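Local structure of hypothetical protein Atu3615 (Agrobacterium tumefaciens str. C58, 1ZNP) at residues Gly22-Gln27 and Leu46-Val51; Ser53-Val58 and Trp108-Ser113; Leu75-Asp80 and Val101-Asn106. The protein is of unknown function but belongs to the DUF985 family of the cupin superfamily, whose members are built on a beta-barrel scaffold. All blocks are in the same frame, centred on the assembly; numbering follows the deposited sequence.

Contact 1. Residues Gly22-Gln27 and Leu46-Val51; sequences GGFYHQ and LLEKGV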
ATOM      1  N   GLY A  22     -17.287  -9.434  10.192  1.00 26.12           N
ATOM      2  CA  GLY A  22     -17.660  -8.113  10.667  1.00 23.78           C
ATOM      3  C   GLY A  22     -18.206  -7.377   9.456  1.00 23.39           C
ATOM      4  O   GLY A  22     -17.847  -7.711   8.333  1.00 23.21           O
ATOM      5  N   GLY A  23     -19.070  -6.390   9.673  1.00 22.83           N
ATOM      6  CA  GLY A  23     -19.646  -5.659   8.560  1.00 21.13           C
ATOM      7  C   GLY A  23     -20.889  -6.346   8.013  1.00 22.32           C
ATOM      8  O   GLY A  23     -21.366  -7.329   8.577  1.00 21.92           O
ATOM      9  N   PHE A  24     -21.406  -5.826   6.907  1.00 21.99           N
ATOM     10  CA  PHE A  24     -22.587  -6.385   6.274  1.00 24.21           C
ATOM     11  C   PHE A  24     -22.263  -6.682   4.816  1.00 24.94           C
ATOM     12  O   PHE A  24     -21.445  -5.994   4.204  1.00 26.20           O
ATOM     13  CB  PHE A  24     -23.758  -5.398   6.381  1.00 24.98           C
ATOM     14  CG  PHE A  24     -24.035  -4.957   7.782  1.00 25.44           C
ATOM     15  CD1 PHE A  24     -23.216  -4.016   8.399  1.00 26.25           C
ATOM     16  CD2 PHE A  24     -25.066  -5.533   8.512  1.00 25.39           C
ATOM     17  CE1 PHE A  24     -23.419  -3.657   9.727  1.00 28.73           C
ATOM     18  CE2 PHE A  24     -25.281  -5.188   9.843  1.00 26.99           C
ATOM     19  CZ  PHE A  24     -24.456  -4.246  10.455  1.00 27.80           C
ATOM     20  N   TYR A  25     -22.904  -7.691   4.245  1.00 24.49           N
ATOM     21  CA  TYR A  25     -22.604  -8.034   2.869  1.00 26.05           C
ATOM     22  C   TYR A  25     -23.749  -8.761   2.180  1.00 26.85           C
ATOM     23  O   TYR A  25     -24.745  -9.124   2.802  1.00 29.70           O
ATOM     24  CB  TYR A  25     -21.353  -8.919   2.829  1.00 25.08           C
ATOM     25  CG  TYR A  25     -21.647 -10.403   2.941  1.00 24.96           C
ATOM     26  CD1 TYR A  25     -21.405 -11.253   1.867  1.00 24.65           C
ATOM     27  CD2 TYR A  25     -22.194 -10.953   4.106  1.00 27.39           C
ATOM     28  CE1 TYR A  25     -21.696 -12.608   1.938  1.00 23.42           C
ATOM     29  CE2 TYR A  25     -22.491 -12.323   4.188  1.00 24.31           C
ATOM     30  CZ  TYR A  25     -22.237 -13.137   3.094  1.00 24.29           C
ATOM     31  OH  TYR A  25     -22.514 -14.484   3.138  1.00 23.93           O
ATOM     32  N   HIS A  26     -23.593  -8.967   0.881  1.00 26.33           N
ATOM     33  CA  HIS A  26     -24.578  -9.676   0.087  1.00 25.84           C
ATOM     34  C   HIS A  26     -23.854 -10.178  -1.145  1.00 25.08           C
ATOM     35  O   HIS A  26     -23.181  -9.410  -1.825  1.00 23.36           O
ATOM     36  CB  HIS A  26     -25.734  -8.753  -0.326  1.00 25.85           C
ATOM     37  CG  HIS A  26     -26.652  -9.364  -1.338  1.00 26.76           C
ATOM     38  ND1 HIS A  26     -27.552 -10.362  -1.025  1.00 28.35           N
ATOM     39  CD2 HIS A  26     -26.768  -9.159  -2.673  1.00 26.14           C
ATOM     40  CE1 HIS A  26     -28.180 -10.746  -2.123  1.00 27.46           C
ATOM     41  NE2 HIS A  26     -27.723 -10.032  -3.136  1.00 27.71           N
ATOM     42  N   GLN A  27     -23.971 -11.468  -1.423  1.00 25.93           N
ATOM     43  CA  GLN A  27     -23.323 -12.030  -2.601  1.00 26.02           C
ATOM     44  C   GLN A  27     -24.205 -11.639  -3.777  1.00 25.76           C
ATOM     45  O   GLN A  27     -25.418 -11.836  -3.749  1.00 27.06           O
ATOM     46  CB  GLN A  27     -23.210 -13.552  -2.489  1.00 26.05           C
ATOM     47  CG  GLN A  27     -22.500 -14.208  -3.664  1.00 29.04           C
ATOM     48  CD  GLN A  27     -22.325 -15.709  -3.485  1.00 30.44           C
ATOM     49  OE1 GLN A  27     -21.623 -16.163  -2.584  1.00 32.71           O
ATOM     50  NE2 GLN A  27     -22.974 -16.484  -4.343  1.00 32.74           N
ATOM     51  N   LEU A  46     -19.908  -3.711   3.309  1.00 20.13           N
ATOM     52  CA  LEU A  46     -19.935  -2.416   3.970  1.00 21.68           C
ATOM     53  C   LEU A  46     -19.446  -2.391   5.411  1.00 23.40           C
ATOM     54  O   LEU A  46     -19.770  -3.267   6.215  1.00 22.31           O
ATOM     55  CB  LEU A  46     -21.357  -1.839   3.912  1.00 22.25           C
ATOM     56  CG  LEU A  46     -21.590  -0.493   4.617  1.00 24.63           C
ATOM     57  CD1 LEU A  46     -22.647   0.309   3.896  1.00 26.41           C
ATOM     58  CD2 LEU A  46     -22.002  -0.729   6.048  1.00 27.91           C
ATOM     59  N   LEU A  47     -18.661  -1.369   5.730  1.00 23.68           N
ATOM     60  CA  LEU A  47     -18.164  -1.185   7.084  1.00 26.11           C
ATOM     61  C   LEU A  47     -18.634   0.196   7.532  1.00 26.14           C
ATOM     62  O   LEU A  47     -18.866   1.063   6.704  1.00 25.32           O
ATOM     63  CB  LEU A  47     -16.634  -1.253   7.112  1.00 27.11           C
ATOM     64  CG  LEU A  47     -15.964  -2.540   6.620  1.00 27.56           C
ATOM     65  CD1 LEU A  47     -14.472  -2.317   6.563  1.00 27.42           C
ATOM     66  CD2 LEU A  47     -16.291  -3.705   7.535  1.00 27.68           C
ATOM     67  N   GLU A  48     -18.798   0.390   8.836  1.00 29.26           N
ATOM     68  CA  GLU A  48     -19.231   1.683   9.362  1.00 30.85           C
ATOM     69  C   GLU A  48     -18.231   2.044  10.425  1.00 30.72           C
ATOM     70  O   GLU A  48     -17.395   1.226  10.787  1.00 31.37           O
ATOM     71  CB  GLU A  48     -20.605   1.590  10.022  1.00 33.05           C
ATOM     72  CG  GLU A  48     -21.522   0.518   9.487  1.00 37.05           C
ATOM     73  CD  GLU A  48     -22.845   0.476  10.229  1.00 38.54           C
ATOM     74  OE1 GLU A  48     -23.597  -0.505  10.047  1.00 39.77           O
ATOM     75  OE2 GLU A  48     -23.132   1.427  10.992  1.00 38.41           O
ATOM     76  N   LYS A  49     -18.309   3.261  10.943  1.00 33.29           N
ATOM     77  CA  LYS A  49     -17.380   3.641  11.988  1.00 36.83           C
ATOM     78  C   LYS A  49     -17.580   2.658  13.122  1.00 37.81           C
ATOM     79  O   LYS A  49     -18.712   2.326  13.476  1.00 36.35           O
ATOM     80  CB  LYS A  49     -17.643   5.062  12.493  1.00 39.21           C
ATOM     81  CG  LYS A  49     -16.557   5.564  13.455  1.00 43.20           C
ATOM     82  CD  LYS A  49     -15.167   5.546  12.782  1.00 46.82           C
ATOM     83  CE  LYS A  49     -14.034   5.825  13.777  1.00 47.72           C
ATOM     84  NZ  LYS A  49     -13.911   4.758  14.830  1.00 48.19           N
ATOM     85  N   GLY A  50     -16.478   2.186  13.685  1.00 39.30           N
ATOM     86  CA  GLY A  50     -16.575   1.239  14.771  1.00 43.03           C
ATOM     87  C   GLY A  50     -16.487  -0.165  14.220  1.00 45.86           C
ATOM     88  O   GLY A  50     -15.430  -0.799  14.306  1.00 48.43           O
ATOM     89  N   VAL A  51     -17.588  -0.643  13.640  1.00 45.23           N
ATOM     90  CA  VAL A  51     -17.637  -1.983  13.068  1.00 44.21           C
ATOM     91  C   VAL A  51     -16.664  -2.169  11.907  1.00 42.26           C
ATOM     92  O   VAL A  51     -16.915  -1.720  10.790  1.00 42.05           O
ATOM     93  CB  VAL A  51     -19.078  -2.341  12.607  1.00 46.15           C
ATOM     94  CG1 VAL A  51     -19.956  -2.577  13.830  1.00 47.84           C
ATOM     95  CG2 VAL A  51     -19.665  -1.224  11.753  1.00 46.19           C
TER

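Contact 2. Residues Ser53-Val58 and Trp108-Ser113; sequences SHWHRV and WQSAES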
ATOM      1  N   SER A  53     -13.535  -4.820   9.779  1.00 35.16           N
ATOM      2  CA  SER A  53     -13.377  -6.140   9.176  1.00 33.16           C
ATOM      3  C   SER A  53     -12.189  -6.814   9.857  1.00 32.09           C
ATOM      4  O   SER A  53     -11.058  -6.375   9.701  1.00 33.60           O
ATOM      5  CB  SER A  53     -13.112  -6.001   7.680  1.00 34.37           C
ATOM      6  OG  SER A  53     -12.912  -7.262   7.069  1.00 33.85           O
ATOM      7  N   HIS A  54     -12.449  -7.875  10.614  1.00 29.71           N
ATOM      8  CA  HIS A  54     -11.393  -8.575  11.338  1.00 28.28           C
ATOM      9  C   HIS A  54     -10.444  -9.354  10.436  1.00 25.70           C
ATOM     10  O   HIS A  54     -10.769  -9.635   9.284  1.00 24.67           O
ATOM     11  CB  HIS A  54     -12.014  -9.507  12.383  1.00 30.25           C
ATOM     12  CG  HIS A  54     -12.724  -8.785  13.487  1.00 33.88           C
ATOM     13  ND1 HIS A  54     -13.764  -7.910  13.257  1.00 34.83           N
ATOM     14  CD2 HIS A  54     -12.526  -8.788  14.828  1.00 34.60           C
ATOM     15  CE1 HIS A  54     -14.174  -7.402  14.406  1.00 34.64           C
ATOM     16  NE2 HIS A  54     -13.440  -7.920  15.376  1.00 34.72           N
ATOM     17  N   TRP A  55      -9.268  -9.685  10.970  1.00 24.33           N
ATOM     18  CA  TRP A  55      -8.241 -10.429  10.243  1.00 23.70           C
ATOM     19  C   TRP A  55      -8.734 -11.787   9.758  1.00 23.61           C
ATOM     20  O   TRP A  55      -9.260 -12.586  10.537  1.00 24.78           O
ATOM     21  CB  TRP A  55      -7.002 -10.659  11.113  1.00 20.86           C
ATOM     22  CG  TRP A  55      -6.128  -9.459  11.343  1.00 22.39           C
ATOM     23  CD1 TRP A  55      -5.972  -8.783  12.514  1.00 23.03           C
ATOM     24  CD2 TRP A  55      -5.226  -8.842  10.403  1.00 23.06           C
ATOM     25  NE1 TRP A  55      -5.024  -7.791  12.373  1.00 25.52           N
ATOM     26  CE2 TRP A  55      -4.552  -7.802  11.090  1.00 21.91           C
ATOM     27  CE3 TRP A  55      -4.920  -9.068   9.051  1.00 22.96           C
ATOM     28  CZ2 TRP A  55      -3.593  -6.992  10.475  1.00 20.80           C
ATOM     29  CZ3 TRP A  55      -3.958  -8.256   8.435  1.00 21.72           C
ATOM     30  CH2 TRP A  55      -3.308  -7.230   9.154  1.00 21.69           C
ATOM     31  N   HIS A  56      -8.538 -12.053   8.471  1.00 21.79           N
ATOM     32  CA  HIS A  56      -8.962 -13.309   7.871  1.00 22.55           C
ATOM     33  C   HIS A  56      -8.239 -13.475   6.547  1.00 22.14           C
ATOM     34  O   HIS A  56      -7.545 -12.562   6.087  1.00 19.95           O
ATOM     35  CB  HIS A  56     -10.462 -13.281   7.593  1.00 21.89           C
ATOM     36  CG  HIS A  56     -10.858 -12.230   6.604  1.00 24.10           C
ATOM     37  ND1 HIS A  56     -10.862 -10.885   6.908  1.00 23.58           N
ATOM     38  CD2 HIS A  56     -11.196 -12.320   5.294  1.00 24.28           C
ATOM     39  CE1 HIS A  56     -11.183 -10.193   5.831  1.00 24.01           C
ATOM     40  NE2 HIS A  56     -11.390 -11.039   4.838  1.00 24.93           N
ATOM     41  N   ARG A  57      -8.417 -14.636   5.929  1.00 21.48           N
ATOM     42  CA  ARG A  57      -7.805 -14.887   4.640  1.00 21.73           C
ATOM     43  C   ARG A  57      -8.610 -15.892   3.818  1.00 21.57           C
ATOM     44  O   ARG A  57      -9.330 -16.735   4.367  1.00 19.73           O
ATOM     45  CB  ARG A  57      -6.354 -15.376   4.807  1.00 23.09           C
ATOM     46  CG  ARG A  57      -6.216 -16.759   5.396  1.00 27.19           C
ATOM     47  CD  ARG A  57      -4.779 -17.069   5.810  1.00 29.23           C
ATOM     48  NE  ARG A  57      -4.767 -18.138   6.811  1.00 35.25           N
ATOM     49  CZ  ARG A  57      -4.948 -19.434   6.553  1.00 34.15           C
ATOM     50  NH1 ARG A  57      -5.144 -19.870   5.317  1.00 35.97           N
ATOM     51  NH2 ARG A  57      -4.972 -20.299   7.549  1.00 35.43           N
ATOM     52  N   VAL A  58      -8.505 -15.749   2.496  1.00 19.73           N
ATOM     53  CA  VAL A  58      -9.151 -16.632   1.550  1.00 20.16           C
ATOM     54  C   VAL A  58      -7.964 -17.476   1.100  1.00 23.04           C
ATOM     55  O   VAL A  58      -7.078 -16.995   0.392  1.00 24.09           O
ATOM     56  CB  VAL A  58      -9.752 -15.834   0.386  1.00 19.69           C
ATOM     57  CG1 VAL A  58     -10.477 -16.759  -0.557  1.00 15.42           C
ATOM     58  CG2 VAL A  58     -10.704 -14.766   0.930  1.00 18.64           C
ATOM     59  N   TRP A 108      -3.194 -12.733   4.692  1.00 23.84           N
ATOM     60  CA  TRP A 108      -4.036 -12.192   5.748  1.00 23.24           C
ATOM     61  C   TRP A 108      -4.528 -10.789   5.384  1.00 21.80           C
ATOM     62  O   TRP A 108      -3.783  -9.995   4.796  1.00 19.01           O
ATOM     63  CB  TRP A 108      -3.270 -12.136   7.077  1.00 25.70           C
ATOM     64  CG  TRP A 108      -3.057 -13.475   7.734  1.00 28.14           C
ATOM     65  CD1 TRP A 108      -1.897 -14.192   7.782  1.00 29.02           C
ATOM     66  CD2 TRP A 108      -4.038 -14.254   8.422  1.00 29.27           C
ATOM     67  NE1 TRP A 108      -2.095 -15.370   8.458  1.00 29.89           N
ATOM     68  CE2 TRP A 108      -3.401 -15.433   8.860  1.00 30.71           C
ATOM     69  CE3 TRP A 108      -5.397 -14.070   8.711  1.00 31.79           C
ATOM     70  CZ2 TRP A 108      -4.076 -16.429   9.576  1.00 32.51           C
ATOM     71  CZ3 TRP A 108      -6.070 -15.059   9.423  1.00 33.77           C
ATOM     72  CH2 TRP A 108      -5.405 -16.225   9.848  1.00 34.75           C
ATOM     73  N   GLN A 109      -5.771 -10.483   5.748  1.00 21.14           N
ATOM     74  CA  GLN A 109      -6.348  -9.180   5.449  1.00 22.14           C
ATOM     75  C   GLN A 109      -7.368  -8.684   6.468  1.00 21.99           C
ATOM     76  O   GLN A 109      -8.127  -9.462   7.035  1.00 23.54           O
ATOM     77  CB  GLN A 109      -6.998  -9.209   4.065  1.00 22.90           C
ATOM     78  CG  GLN A 109      -8.131 -10.203   3.938  1.00 27.41           C
ATOM     79  CD  GLN A 109      -8.823 -10.125   2.592  1.00 30.11           C
ATOM     80  OE1 GLN A 109      -9.295  -9.059   2.183  1.00 31.87           O
ATOM     81  NE2 GLN A 109      -8.896 -11.256   1.896  1.00 31.01           N
ATOM     82  N   SER A 110      -7.367  -7.372   6.700  1.00 21.53           N
ATOM     83  CA  SER A 110      -8.305  -6.743   7.628  1.00 19.84           C
ATOM     84  C   SER A 110      -8.500  -5.314   7.150  1.00 19.92           C
ATOM     85  O   SER A 110      -7.649  -4.771   6.453  1.00 20.05           O
ATOM     86  CB  SER A 110      -7.764  -6.746   9.061  1.00 19.86           C
ATOM     87  OG  SER A 110      -6.549  -6.039   9.157  1.00 19.63           O
ATOM     88  N   ALA A 111      -9.623  -4.709   7.511  1.00 16.91           N
ATOM     89  CA  ALA A 111      -9.888  -3.359   7.072  1.00 18.50           C
ATOM     90  C   ALA A 111     -10.802  -2.605   8.025  1.00 19.92           C
ATOM     91  O   ALA A 111     -11.410  -3.182   8.919  1.00 22.44           O
ATOM     92  CB  ALA A 111     -10.498  -3.392   5.676  1.00 14.36           C
ATOM     93  N   GLU A 112     -10.878  -1.296   7.833  1.00 21.76           N
ATOM     94  CA  GLU A 112     -11.728  -0.450   8.648  1.00 26.08           C
ATOM     95  C   GLU A 112     -12.064   0.799   7.843  1.00 26.17           C
ATOM     96  O   GLU A 112     -11.264   1.258   7.026  1.00 28.57           O
ATOM     97  CB  GLU A 112     -11.023  -0.068   9.957  1.00 26.52           C
ATOM     98  CG  GLU A 112      -9.711   0.649   9.752  1.00 33.32           C
ATOM     99  CD  GLU A 112      -8.479  -0.211  10.060  1.00 37.57           C
ATOM    100  OE1 GLU A 112      -7.357   0.356  10.019  1.00 39.50           O
ATOM    101  OE2 GLU A 112      -8.622  -1.429  10.342  1.00 33.51           O
ATOM    102  N   SER A 113     -13.264   1.322   8.054  1.00 24.36           N
ATOM    103  CA  SER A 113     -13.702   2.526   7.366  1.00 25.59           C
ATOM    104  C   SER A 113     -13.055   3.718   8.067  1.00 25.50           C
ATOM    105  O   SER A 113     -12.861   3.694   9.281  1.00 26.16           O
ATOM    106  CB  SER A 113     -15.230   2.642   7.437  1.00 25.62           C
ATOM    107  OG  SER A 113     -15.681   3.834   6.823  1.00 27.37           O
TER
HETATM  108  O   HOH W   1      -7.111 -13.525   1.693  1.00 19.96           O

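Contact 3. Residues Leu75-Asp80 and Val101-Asn106; sequences LHLSQD and VIVPAN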
ATOM      1  N   LEU A  75      -6.923  -0.678   4.264  1.00 19.98           N
ATOM      2  CA  LEU A  75      -6.840  -2.109   3.999  1.00 19.11           C
ATOM      3  C   LEU A  75      -5.443  -2.577   4.387  1.00 19.71           C
ATOM      4  O   LEU A  75      -4.444  -2.037   3.911  1.00 20.40           O
ATOM      5  CB  LEU A  75      -7.106  -2.380   2.519  1.00 17.34           C
ATOM      6  CG  LEU A  75      -7.305  -3.837   2.112  1.00 19.19           C
ATOM      7  CD1 LEU A  75      -8.507  -4.418   2.804  1.00 20.35           C
ATOM      8  CD2 LEU A  75      -7.508  -3.912   0.620  1.00 22.30           C
ATOM      9  N   HIS A  76      -5.382  -3.572   5.265  1.00 20.09           N
ATOM     10  CA  HIS A  76      -4.121  -4.107   5.755  1.00 18.57           C
ATOM     11  C   HIS A  76      -3.884  -5.509   5.222  1.00 18.33           C
ATOM     12  O   HIS A  76      -4.761  -6.365   5.315  1.00 19.16           O
ATOM     13  CB  HIS A  76      -4.148  -4.125   7.279  1.00 18.12           C
ATOM     14  CG  HIS A  76      -4.608  -2.833   7.889  1.00 22.81           C
ATOM     15  ND1 HIS A  76      -3.838  -1.687   7.889  1.00 22.51           N
ATOM     16  CD2 HIS A  76      -5.771  -2.502   8.501  1.00 21.03           C
ATOM     17  CE1 HIS A  76      -4.507  -0.709   8.474  1.00 20.16           C
ATOM     18  NE2 HIS A  76      -5.680  -1.176   8.855  1.00 20.04           N
ATOM     19  N   LEU A  77      -2.699  -5.736   4.658  1.00 18.63           N
ATOM     20  CA  LEU A  77      -2.345  -7.037   4.109  1.00 19.16           C
ATOM     21  C   LEU A  77      -1.088  -7.593   4.760  1.00 20.16           C
ATOM     22  O   LEU A  77      -0.129  -6.862   5.010  1.00 19.74           O
ATOM     23  CB  LEU A  77      -2.095  -6.948   2.599  1.00 18.69           C
ATOM     24  CG  LEU A  77      -3.136  -6.296   1.694  1.00 18.60           C
ATOM     25  CD1 LEU A  77      -2.896  -6.784   0.261  1.00 14.76           C
ATOM     26  CD2 LEU A  77      -4.552  -6.657   2.159  1.00 18.12           C
ATOM     27  N   SER A  78      -1.096  -8.895   5.017  1.00 20.56           N
ATOM     28  CA  SER A  78       0.041  -9.570   5.618  1.00 21.10           C
ATOM     29  C   SER A  78       0.122 -10.958   5.017  1.00 22.54           C
ATOM     30  O   SER A  78      -0.620 -11.862   5.410  1.00 23.35           O
ATOM     31  CB  SER A  78      -0.133  -9.659   7.130  1.00 19.45           C
ATOM     32  OG  SER A  78       0.994 -10.295   7.707  1.00 23.64           O
ATOM     33  N   GLN A  79       1.026 -11.124   4.059  1.00 25.32           N
ATOM     34  CA  GLN A  79       1.175 -12.395   3.367  1.00 28.77           C
ATOM     35  C   GLN A  79       1.692 -13.514   4.240  1.00 31.19           C
ATOM     36  O   GLN A  79       1.077 -14.574   4.315  1.00 33.75           O
ATOM     37  CB  GLN A  79       2.095 -12.239   2.156  1.00 29.16           C
ATOM     38  CG  GLN A  79       2.109 -13.448   1.229  1.00 30.35           C
ATOM     39  CD  GLN A  79       0.723 -13.778   0.677  1.00 31.44           C
ATOM     40  OE1 GLN A  79       0.124 -12.977  -0.036  1.00 30.46           O
ATOM     41  NE2 GLN A  79       0.206 -14.961   1.021  1.00 29.58           N
ATOM     42  N   ASP A  80       2.806 -13.277   4.917  1.00 33.80           N
ATOM     43  CA  ASP A  80       3.423 -14.300   5.758  1.00 37.25           C
ATOM     44  C   ASP A  80       3.004 -14.258   7.225  1.00 40.05           C
ATOM     45  O   ASP A  80       3.416 -15.109   8.012  1.00 40.04           O
ATOM     46  CB  ASP A  80       4.950 -14.189   5.664  1.00 36.52           C
ATOM     47  CG  ASP A  80       5.509 -12.998   6.440  1.00 36.90           C
ATOM     48  OD1 ASP A  80       4.743 -12.071   6.790  1.00 33.05           O
ATOM     49  OD2 ASP A  80       6.735 -12.993   6.688  1.00 37.96           O
ATOM     50  N   VAL A 101      -7.628  -2.562  -5.092  1.00 19.23           N
ATOM     51  CA  VAL A 101      -6.449  -3.159  -4.468  1.00 20.04           C
ATOM     52  C   VAL A 101      -6.574  -4.687  -4.480  1.00 20.25           C
ATOM     53  O   VAL A 101      -7.631  -5.254  -4.161  1.00 17.01           O
ATOM     54  CB  VAL A 101      -6.234  -2.635  -3.028  1.00 17.96           C
ATOM     55  CG1 VAL A 101      -7.541  -2.588  -2.302  1.00 23.83           C
ATOM     56  CG2 VAL A 101      -5.273  -3.531  -2.285  1.00 18.87           C
ATOM     57  N   ILE A 102      -5.473  -5.329  -4.860  1.00 18.92           N
ATOM     58  CA  ILE A 102      -5.398  -6.769  -4.998  1.00 19.20           C
ATOM     59  C   ILE A 102      -4.819  -7.530  -3.828  1.00 21.23           C
ATOM     60  O   ILE A 102      -3.614  -7.520  -3.622  1.00 23.50           O
ATOM     61  CB  ILE A 102      -4.549  -7.159  -6.220  1.00 18.39           C
ATOM     62  CG1 ILE A 102      -5.191  -6.619  -7.492  1.00 18.74           C
ATOM     63  CG2 ILE A 102      -4.393  -8.658  -6.292  1.00 17.60           C
ATOM     64  CD1 ILE A 102      -5.008  -5.142  -7.639  1.00 25.43           C
ATOM     65  N   VAL A 103      -5.670  -8.221  -3.078  1.00 21.33           N
ATOM     66  CA  VAL A 103      -5.171  -9.009  -1.976  1.00 21.90           C
ATOM     67  C   VAL A 103      -4.812 -10.370  -2.568  1.00 22.16           C
ATOM     68  O   VAL A 103      -5.685 -11.111  -3.024  1.00 24.08           O
ATOM     69  CB  VAL A 103      -6.235  -9.201  -0.873  1.00 22.79           C
ATOM     70  CG1 VAL A 103      -5.619  -9.950   0.313  1.00 20.29           C
ATOM     71  CG2 VAL A 103      -6.791  -7.847  -0.438  1.00 19.63           C
ATOM     72  N   PRO A 104      -3.517 -10.703  -2.602  1.00 20.47           N
ATOM     73  CA  PRO A 104      -3.114 -11.994  -3.155  1.00 20.21           C
ATOM     74  C   PRO A 104      -3.707 -13.154  -2.347  1.00 19.78           C
ATOM     75  O   PRO A 104      -4.166 -12.965  -1.223  1.00 18.11           O
ATOM     76  CB  PRO A 104      -1.585 -11.929  -3.107  1.00 18.92           C
ATOM     77  CG  PRO A 104      -1.319 -11.034  -1.963  1.00 21.63           C
ATOM     78  CD  PRO A 104      -2.348  -9.948  -2.124  1.00 21.50           C
ATOM     79  N   ALA A 105      -3.698 -14.345  -2.936  1.00 19.70           N
ATOM     80  CA  ALA A 105      -4.252 -15.538  -2.306  1.00 19.72           C
ATOM     81  C   ALA A 105      -3.550 -15.969  -1.020  1.00 21.06           C
ATOM     82  O   ALA A 105      -2.331 -15.879  -0.893  1.00 20.66           O
ATOM     83  CB  ALA A 105      -4.265 -16.689  -3.300  1.00 18.41           C
ATOM     84  N   ASN A 106      -4.357 -16.440  -0.075  1.00 21.46           N
ATOM     85  CA  ASN A 106      -3.898 -16.899   1.225  1.00 23.47           C
ATOM     86  C   ASN A 106      -3.169 -15.836   2.033  1.00 24.11           C
ATOM     87  O   ASN A 106      -2.441 -16.160   2.965  1.00 24.88           O
ATOM     88  CB  ASN A 106      -2.992 -18.120   1.083  1.00 23.12           C
ATOM     89  CG  ASN A 106      -2.834 -18.875   2.392  1.00 23.81           C
ATOM     90  OD1 ASN A 106      -1.806 -19.499   2.642  1.00 25.82           O
ATOM     91  ND2 ASN A 106      -3.860 -18.827   3.229  1.00 24.34           N
TER

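Contact 1. Residues Gly22-Gln27 and Leu46-Val51
The phenyl ring of F24 leans over toward L46 and E48, where it meets a methyl group of the first and a carboxylate oxygen of the second. Its CD1 packs against CD2 of L46 at 4.2 Å, and its CE1 lies 3.2 Å from OE1 of E48. The carboxylate approaches obliquely, its plane turned 33° from that of the ring. F24 carries CG anti to its carbonyl carbon and beside its backbone N (chi1 -54°). The ring extends past L46 as far as E48, with the carbonyl O of L46 at its edge. E48 meets it with a chain that is extended beyond CG.

Underneath, the two backbones form a hydrogen-bonded antiparallel pair at F24 and L46. N of F24 donates to O of L46 at 3.1 Å, and N of L46 donates back to O of F24 at 2.9 Å. This pair belongs to the beta hairpin of strands 24-30 and 41-48, close to where the first strand starts and the second ends. The side chains of F24 and L46 share one face of the sheet, and helix 7-14 packs there: I11 touches F24 and E48, while I10 touches L46. L47 sends its side chain to the other face, yet its CD2 still comes to 4.0 Å from CA of G23. That glycine leads into the strand, its CA resting 3.4 Å from O of L46.

The directional part of the contact is therefore confined to one pair of backbone bonds, and the remainder is van der Waals contact, apolar between F24 and L46, on the face where helix 7-14 packs. E48 stands at the border of that packing. No hydrogen bond or ion pair joins the side chains of the two segments, so the backbone pair alone gives the contact its direction.

Contact 2. Residues Ser53-Val58 and Trp108-Ser113
R57 lays its aliphatic chain across the W108 indole: CD sits over the centre of the six-membered ring, 3.8 Å from its centroid, and NE comes to 3.3 Å from CZ2, with the guanidinium nearly perpendicular to the ring. On W55 it is S110 that covers a face, its CB 3.8 Å from the centroid of the six-membered ring and its OG above the middle of the indole. CG of Q109 takes a face of the H56 imidazole, 3.7 Å from the ring centroid. H56 is fixed in rotation by ND1, which donates to O of H54 at 2.7 Å, in the plane of the ring.

The backbones are joined by two antiparallel hydrogen-bonded pairs, S53 with A111 and H56 with Q109; the second carries the imidazole and Q109. The register slips by one residue between them, a beta bulge at the corner the chain turns at W55. In this cupin-family protein the H54-x-H56 spacing recalls the first conserved cupin motif.

Farther out, the Q109 amide is held at both ends: OE1 accepts from NE1 of W65, while NE2 bonds to OE1 of E63 and, at 2.9 Å, to a water that also accepts from N of V58. OG of S53 bonds to E21, and W140 brings its ring against both W55 and W108.

Contact 3. Residues Leu75-Asp80 and Val101-Asn106
Q79, L77 and L75 reach from strand 73-78 and the turn after it toward segment 101-106; L75 and L77 share V103, while Q79 meets the loop 104-106. L77 lies over V103 and P104. Its CD2 packs 3.6 Å from CG2 of V103, while CD1 touches CD of P104 at 4.0 Å. L77 has CG anti to its carbonyl carbon (chi1 -52°). Both of its methyl groups touch V103, and CD1 reaches P104 as well. L75, one step back along the same face of the strand, directs CD2 toward V101, 3.7 Å from CG2; the same methyl also reaches CG2 of V103 at 4.1 Å.

Strands 75-78 and 101-103 are not hydrogen-bonded neighbours. Their axes come no closer than 8.9 Å and lie 35° apart, with strand 85-89 between them in the sheet. L75 and L77 therefore meet the valines by side chains alone, across the concave side of the curved sheet, as in the barrel interior of cupins. F87, W65 and Q109 close round the same cluster.

Beyond the strand, Q79 folds its chain back at chi2 (59°), and the carboxamide comes to rest against the loop 104-106. NE2 donates to O of A105 in a weak hydrogen bond, 3.3 Å long, while OE1 comes close to CG and CB of P104.

The contact thus changes in character along its length. Buried branched side chains give it a nonpolar, undirected core, whereas the hydrogen bond from Q79 to A105 is weak and formed by an exposed glutamine, so cohesion here probably rests on the leucine-valine packing.

Overall arrangement
The three contacts run through one cupin fold and draw on the same large sheet. Contact 1 closes first along the chain, then contact 2 opens, and the two segments of contact 3 both fall between those of contact 2. Contacts 1 and 2 have centres about 11 Å apart and touch through L47, which packs against S53, A111 and E112. Contacts 2 and 3, with centres about 9 Å apart, adjoin through neighbouring strands 108-113 and 73-78, where E112 probably bonds to H76. The centres of contacts 1 and 3 lie about 19 Å apart, on opposite sides of the chain's centre. Strand 108-113 thus lies between the end of the hairpin and strand 73-78, consistent with a cupin barrel, while H76 also packs on R98 of the second subunit.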